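Local coordinates for Non-sulfated chondroitin lyase E66 (Autographa californica nucleopolyhedrovirus, PDB 3VSN), which cleaves non-sulfated chondroitin as an envelope lyase of the occlusion-derived virus and is essential for oral infectivity, perhaps by digesting the chondroitin sulfate barrier of the host midgut, at residues Ile274-Val277 with Gly278-Ala282; Glu35-Phe38 with Lys39-Ser43. All blocks are in the same frame, centred on the assembly; numbering follows the deposited sequence.

Contact 1 of 2, residues Ile274-Val277 with Gly278-Ala282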
ATOM      1  N   ILE A 274      -9.455  18.905  -4.497  1.00 22.60           N
ATOM      2  CA  ILE A 274      -8.710  17.641  -4.495  1.00 21.35           C
ATOM      3  C   ILE A 274      -9.350  16.617  -5.435  1.00 20.34           C
ATOM      4  O   ILE A 274     -10.567  16.487  -5.474  1.00 20.21           O
ATOM      5  CB  ILE A 274      -8.600  17.051  -3.070  1.00 21.07           C
ATOM      6  CG1 ILE A 274      -7.843  18.013  -2.147  1.00 20.88           C
ATOM      7  CG2 ILE A 274      -7.898  15.700  -3.099  1.00 20.81           C
ATOM      8  CD1 ILE A 274      -7.854  17.627  -0.684  1.00 20.64           C
ATOM      9  N   ASN A 275      -8.521  15.899  -6.192  1.00 19.70           N
ATOM     10  CA  ASN A 275      -8.993  14.795  -7.029  1.00 19.40           C
ATOM     11  C   ASN A 275      -9.410  13.600  -6.157  1.00 19.13           C
ATOM     12  O   ASN A 275      -8.707  12.590  -6.081  1.00 18.48           O
ATOM     13  CB  ASN A 275      -7.910  14.409  -8.049  1.00 19.10           C
ATOM     14  CG  ASN A 275      -8.364  13.339  -9.031  1.00 18.85           C
ATOM     15  OD1 ASN A 275      -9.533  12.968  -9.080  1.00 18.88           O
ATOM     16  ND2 ASN A 275      -7.421  12.834  -9.819  1.00 18.98           N
ATOM     17  N   THR A 276     -10.568  13.739  -5.512  1.00 19.39           N
ATOM     18  CA  THR A 276     -11.073  12.757  -4.547  1.00 19.86           C
ATOM     19  C   THR A 276     -11.322  11.382  -5.167  1.00 19.72           C
ATOM     20  O   THR A 276     -11.008  10.362  -4.551  1.00 19.79           O
ATOM     21  CB  THR A 276     -12.341  13.280  -3.825  1.00 20.25           C
ATOM     22  OG1 THR A 276     -11.995  14.435  -3.054  1.00 20.91           O
ATOM     23  CG2 THR A 276     -12.930  12.228  -2.880  1.00 20.68           C
ATOM     24  N   VAL A 277     -11.876  11.358  -6.380  1.00 19.54           N
ATOM     25  CA  VAL A 277     -12.128  10.096  -7.079  1.00 19.48           C
ATOM     26  C   VAL A 277     -10.809   9.358  -7.342  1.00 18.72           C
ATOM     27  O   VAL A 277     -10.686   8.171  -7.027  1.00 18.72           O
ATOM     28  CB  VAL A 277     -12.924  10.307  -8.389  1.00 20.17           C
ATOM     29  CG1 VAL A 277     -13.015   9.007  -9.183  1.00 20.44           C
ATOM     30  CG2 VAL A 277     -14.321  10.833  -8.082  1.00 20.77           C
ATOM     31  N   GLY A 278      -9.831  10.076  -7.891  1.00 17.81           N
ATOM     32  CA  GLY A 278      -8.500   9.532  -8.141  1.00 17.17           C
ATOM     33  C   GLY A 278      -7.835   8.958  -6.899  1.00 16.89           C
ATOM     34  O   GLY A 278      -7.281   7.856  -6.932  1.00 16.48           O
ATOM     35  N   LEU A 279      -7.904   9.700  -5.797  1.00 16.62           N
ATOM     36  CA  LEU A 279      -7.278   9.283  -4.543  1.00 16.66           C
ATOM     37  C   LEU A 279      -7.984   8.101  -3.890  1.00 16.48           C
ATOM     38  O   LEU A 279      -7.326   7.175  -3.416  1.00 16.39           O
ATOM     39  CB  LEU A 279      -7.172  10.460  -3.563  1.00 16.95           C
ATOM     40  CG  LEU A 279      -6.187  11.568  -3.966  1.00 17.20           C
ATOM     41  CD1 LEU A 279      -6.244  12.722  -2.980  1.00 17.30           C
ATOM     42  CD2 LEU A 279      -4.763  11.039  -4.073  1.00 17.29           C
ATOM     43  N   THR A 280      -9.316   8.129  -3.877  1.00 16.27           N
ATOM     44  CA  THR A 280     -10.110   7.025  -3.331  1.00 16.29           C
ATOM     45  C   THR A 280      -9.814   5.728  -4.084  1.00 15.83           C
ATOM     46  O   THR A 280      -9.584   4.691  -3.468  1.00 15.44           O
ATOM     47  CB  THR A 280     -11.620   7.340  -3.350  1.00 16.61           C
ATOM     48  OG1 THR A 280     -11.859   8.512  -2.564  1.00 17.18           O
ATOM     49  CG2 THR A 280     -12.436   6.185  -2.766  1.00 16.96           C
ATOM     50  N   ARG A 281      -9.805   5.806  -5.412  1.00 15.43           N
ATOM     51  CA  ARG A 281      -9.439   4.670  -6.257  1.00 15.42           C
ATOM     52  C   ARG A 281      -8.006   4.186  -5.998  1.00 14.76           C
ATOM     53  O   ARG A 281      -7.752   2.984  -5.991  1.00 14.24           O
ATOM     54  CB  ARG A 281      -9.641   5.007  -7.739  1.00 15.80           C
ATOM     55  CG  ARG A 281     -11.108   5.095  -8.172  1.00 16.63           C
ATOM     56  CD  ARG A 281     -11.780   3.728  -8.286  1.00 17.00           C
ATOM     57  NE  ARG A 281     -11.018   2.853  -9.173  1.00 17.29           N
ATOM     58  CZ  ARG A 281     -10.326   1.785  -8.783  1.00 17.40           C
ATOM     59  NH1 ARG A 281      -9.649   1.084  -9.685  1.00 17.48           N
ATOM     60  NH2 ARG A 281     -10.307   1.410  -7.507  1.00 17.30           N
ATOM     61  N   ALA A 282      -7.084   5.123  -5.779  1.00 14.32           N
ATOM     62  CA  ALA A 282      -5.696   4.784  -5.444  1.00 14.28           C
ATOM     63  C   ALA A 282      -5.594   3.966  -4.158  1.00 14.12           C
ATOM     64  O   ALA A 282      -4.789   3.036  -4.067  1.00 14.03           O
ATOM     65  CB  ALA A 282      -4.848   6.042  -5.336  1.00 14.25           C
TER
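The N-cap of helix 276-284 is built by Asn-275, whose side-chain oxygen takes the amide of Gly-278 in the first turn: Gly-278 N lies 3.1 Å from Asn-275 OD1. The donor stands well above the plane of the carboxamide, at a C=O...N angle of 111°, and so misses the lone pairs. With CG anti to the backbone N (chi1 -175°), the amide group folds back over the start of the helix, leaving ND2 to bond the carbonyl oxygen of Phe-228. One residue thus caps the helix and ties it to the loop at Phe-228. Its own carbonyl opens the regular helical bonding, Leu-279 N reaching Asn-275 O at 3.0 Å nearly in line with the C=O bond.

This short helix lies between the alpha/alpha toroid and the beta-sandwich part of the lyase, and Leu-279 brings it to about 8 Å from Tyr-254, the catalytic proton donor, side chain to side chain. Across the helix start, Ile-274 and Leu-279 cross almost perpendicularly, and the branch methyl Ile-274 CG2 presses on Leu-279 CD1 at 3.4 Å, tighter than usual for two carbons. Both side chains also rest on Phe-262 of helix 262-269.

One residue on from the cap, Thr-276 O is gripped twice by Thr-280. Thr-280 N donates at 2.9 Å, and the hydroxyl Thr-280 OG1 donates to Thr-276 O at 2.8 Å from the other face of the carbonyl plane. OG1 gets there because it sits beside its own backbone N (chi1 -60°), which turns the hydroxyl back down the helix. Farther on, Arg-281 N bonds Val-277 O at 3.0 Å, while its guanidinium group leads away to a salt bridge with Glu-284.

Contact 2 of 2, residues Glu35-Phe38 with Lys39-Ser43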
ATOM      1  N   GLU A  35     -15.185  24.880  13.944  1.00 17.35           N
ATOM      2  CA  GLU A  35     -14.837  24.320  15.247  1.00 17.39           C
ATOM      3  C   GLU A  35     -15.759  23.164  15.631  1.00 17.28           C
ATOM      4  O   GLU A  35     -15.305  22.176  16.208  1.00 16.56           O
ATOM      5  CB  GLU A  35     -14.808  25.405  16.327  1.00 17.69           C
ATOM      6  CG  GLU A  35     -13.593  26.318  16.219  1.00 18.02           C
ATOM      7  CD  GLU A  35     -13.566  27.421  17.262  1.00 18.53           C
ATOM      8  OE1 GLU A  35     -14.483  27.474  18.112  1.00 18.95           O
ATOM      9  OE2 GLU A  35     -12.619  28.240  17.228  1.00 18.41           O
ATOM     10  N   ARG A  36     -17.039  23.280  15.279  1.00 17.47           N
ATOM     11  CA  ARG A  36     -18.011  22.205  15.495  1.00 17.74           C
ATOM     12  C   ARG A  36     -17.670  20.964  14.662  1.00 17.23           C
ATOM     13  O   ARG A  36     -17.667  19.840  15.173  1.00 16.89           O
ATOM     14  CB  ARG A  36     -19.431  22.690  15.169  1.00 18.68           C
ATOM     15  CG  ARG A  36     -20.527  21.697  15.533  1.00 20.02           C
ATOM     16  CD  ARG A  36     -21.919  22.312  15.420  1.00 21.35           C
ATOM     17  NE  ARG A  36     -22.131  23.371  16.408  1.00 22.21           N
ATOM     18  CZ  ARG A  36     -22.192  24.670  16.122  1.00 22.72           C
ATOM     19  NH1 ARG A  36     -22.073  25.093  14.868  1.00 22.85           N
ATOM     20  NH2 ARG A  36     -22.377  25.547  17.097  1.00 23.27           N
ATOM     21  N   TRP A  37     -17.386  21.186  13.381  1.00 16.89           N
ATOM     22  CA  TRP A  37     -17.006  20.114  12.464  1.00 16.78           C
ATOM     23  C   TRP A  37     -15.738  19.433  12.922  1.00 16.48           C
ATOM     24  O   TRP A  37     -15.641  18.202  12.883  1.00 16.44           O
ATOM     25  CB  TRP A  37     -16.883  20.665  11.048  1.00 16.90           C
ATOM     26  CG  TRP A  37     -16.318  19.701  10.031  1.00 17.07           C
ATOM     27  CD1 TRP A  37     -17.020  18.824   9.203  1.00 17.22           C
ATOM     28  CD2 TRP A  37     -14.905  19.505   9.686  1.00 17.00           C
ATOM     29  NE1 TRP A  37     -16.156  18.115   8.402  1.00 17.15           N
ATOM     30  CE2 TRP A  37     -14.876  18.473   8.641  1.00 17.07           C
ATOM     31  CE3 TRP A  37     -13.704  20.056  10.125  1.00 17.15           C
ATOM     32  CZ2 TRP A  37     -13.687  18.031   8.080  1.00 17.23           C
ATOM     33  CZ3 TRP A  37     -12.510  19.601   9.548  1.00 17.21           C
ATOM     34  CH2 TRP A  37     -12.505  18.613   8.549  1.00 17.22           C
ATOM     35  N   PHE A  38     -14.771  20.225  13.387  1.00 16.03           N
ATOM     36  CA  PHE A  38     -13.490  19.710  13.884  1.00 15.87           C
ATOM     37  C   PHE A  38     -13.695  18.752  15.059  1.00 15.88           C
ATOM     38  O   PHE A  38     -13.149  17.645  15.071  1.00 15.46           O
ATOM     39  CB  PHE A  38     -12.564  20.874  14.282  1.00 15.86           C
ATOM     40  CG  PHE A  38     -11.187  20.447  14.721  1.00 15.73           C
ATOM     41  CD1 PHE A  38     -10.960  19.988  16.017  1.00 15.69           C
ATOM     42  CD2 PHE A  38     -10.107  20.530  13.845  1.00 15.81           C
ATOM     43  CE1 PHE A  38      -9.691  19.604  16.426  1.00 15.74           C
ATOM     44  CE2 PHE A  38      -8.836  20.145  14.249  1.00 15.76           C
ATOM     45  CZ  PHE A  38      -8.628  19.683  15.540  1.00 15.64           C
ATOM     46  N   LYS A  39     -14.487  19.185  16.038  1.00 15.89           N
ATOM     47  CA  LYS A  39     -14.782  18.374  17.216  1.00 16.25           C
ATOM     48  C   LYS A  39     -15.605  17.134  16.877  1.00 16.20           C
ATOM     49  O   LYS A  39     -15.371  16.064  17.441  1.00 16.33           O
ATOM     50  CB  LYS A  39     -15.495  19.212  18.276  1.00 16.54           C
ATOM     51  CG  LYS A  39     -14.608  20.290  18.891  1.00 17.04           C
ATOM     52  CD  LYS A  39     -15.435  21.333  19.624  1.00 17.58           C
ATOM     53  CE  LYS A  39     -16.013  20.784  20.915  1.00 18.14           C
ATOM     54  NZ  LYS A  39     -16.993  21.746  21.498  1.00 18.65           N
ATOM     55  N   ASN A  40     -16.559  17.285  15.960  1.00 16.29           N
ATOM     56  CA  ASN A  40     -17.373  16.161  15.487  1.00 16.50           C
ATOM     57  C   ASN A  40     -16.538  15.060  14.836  1.00 16.39           C
ATOM     58  O   ASN A  40     -16.832  13.874  14.988  1.00 16.76           O
ATOM     59  CB  ASN A  40     -18.442  16.637  14.498  1.00 16.66           C
ATOM     60  CG  ASN A  40     -19.625  17.309  15.180  1.00 16.87           C
ATOM     61  OD1 ASN A  40     -19.761  17.272  16.399  1.00 17.39           O
ATOM     62  ND2 ASN A  40     -20.488  17.924  14.384  1.00 16.84           N
ATOM     63  N   ASN A  41     -15.484  15.462  14.135  1.00 16.21           N
ATOM     64  CA  ASN A  41     -14.713  14.542  13.309  1.00 16.10           C
ATOM     65  C   ASN A  41     -13.319  14.215  13.842  1.00 15.70           C
ATOM     66  O   ASN A  41     -12.569  13.481  13.189  1.00 15.17           O
ATOM     67  CB  ASN A  41     -14.619  15.087  11.879  1.00 16.60           C
ATOM     68  CG  ASN A  41     -15.968  15.139  11.184  1.00 17.28           C
ATOM     69  OD1 ASN A  41     -16.532  16.213  10.963  1.00 17.97           O
ATOM     70  ND2 ASN A  41     -16.496  13.978  10.842  1.00 17.28           N
ATOM     71  N   LEU A  42     -12.983  14.740  15.023  1.00 15.30           N
ATOM     72  CA  LEU A  42     -11.623  14.605  15.564  1.00 15.20           C
ATOM     73  C   LEU A  42     -11.150  13.156  15.720  1.00 15.08           C
ATOM     74  O   LEU A  42     -10.063  12.809  15.253  1.00 15.14           O
ATOM     75  CB  LEU A  42     -11.451  15.373  16.887  1.00 15.08           C
ATOM     76  CG  LEU A  42     -10.036  15.366  17.495  1.00 15.12           C
ATOM     77  CD1 LEU A  42      -8.971  15.817  16.499  1.00 15.39           C
ATOM     78  CD2 LEU A  42      -9.975  16.222  18.750  1.00 15.12           C
ATOM     79  N   SER A  43     -11.951  12.322  16.379  1.00 15.18           N
ATOM     80  CA  SER A  43     -11.588  10.915  16.561  1.00 15.55           C
ATOM     81  C   SER A  43     -11.340  10.231  15.218  1.00 15.61           C
ATOM     82  O   SER A  43     -10.334   9.548  15.038  1.00 15.54           O
ATOM     83  CB  SER A  43     -12.652  10.171  17.371  1.00 15.47           C
ATOM     84  OG  SER A  43     -12.544  10.498  18.745  1.00 15.75           O
TER
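Residues 35-43 run through the middle of helix 29-48, where Lys-39 N bonds Glu-35 O at 3.1 Å and Asn-40 N bonds Arg-36 O at 2.9 Å, but Asn-41 N divides weakly between Trp-37 O and Phe-38 O. Phe-38 and Leu-42, four residues apart, carry the apolar side. Their side chains meet obliquely, Phe-38 CE1 lying 3.9 Å from Leu-42 CD1. The phenyl ring is swung toward the following turn by a CG anti to the backbone N (chi1 -176°), which also brings the ring edge up to the amide of Lys-39.

A different flank carries Trp-37 and Asn-41, whose side chains cross at about a right angle. The carboxamide end of Asn-41 lies over one face of the indole, displaced toward its rim, with the two planes 51° apart. Around these pairs, Phe-38 and Leu-42 pack on helix 138-154, Leu-42 also reaches Val-90 of helix 75-93, and Tyr-264 meets Trp-37 edge-to-face. Arg-36 and Asn-40 lie side by side and point the same way, Arg-36 CG lying 3.9 Å from Asn-40 ND2.

In Lys-39 the aliphatic chain passes over Glu-35 O, CG coming within 3.4 Å of that oxygen, before it turns at chi3 and delivers NZ to Asn-156. The buried carboxylate of Glu-35 also bonds Asn-156, which may keep the two side chains in step, together with Tyr-161 and Tyr-201. Regular bonding holds at Lys-39 and Asn-40 but slackens at Asn-41, where phi reaches -109° and both backbone bonds are bent.

Both contacts are local, each along one helix, contact 1 including its N-cap and the residue before it; both mix buried with exposed residues. Contact 2 belongs to the helical N-terminal part, about 28 Å from the centre of the chain and away from the annotated catalytic residues; contact 1 lies about 15 Å from that centre and close to one of them. Their centres are 23 Å apart. At the helix start in contact 1 the side chain of Asn-275 takes a backbone N-H, and Thr-280 adds a hydroxyl bond to a carbonyl; in contact 2, mid-helix, Phe-38, Leu-42 and Trp-37 pack on neighbouring helices. Helix 262-269 approaches both, through Phe-262 at contact 1 and Tyr-264 at contact 2.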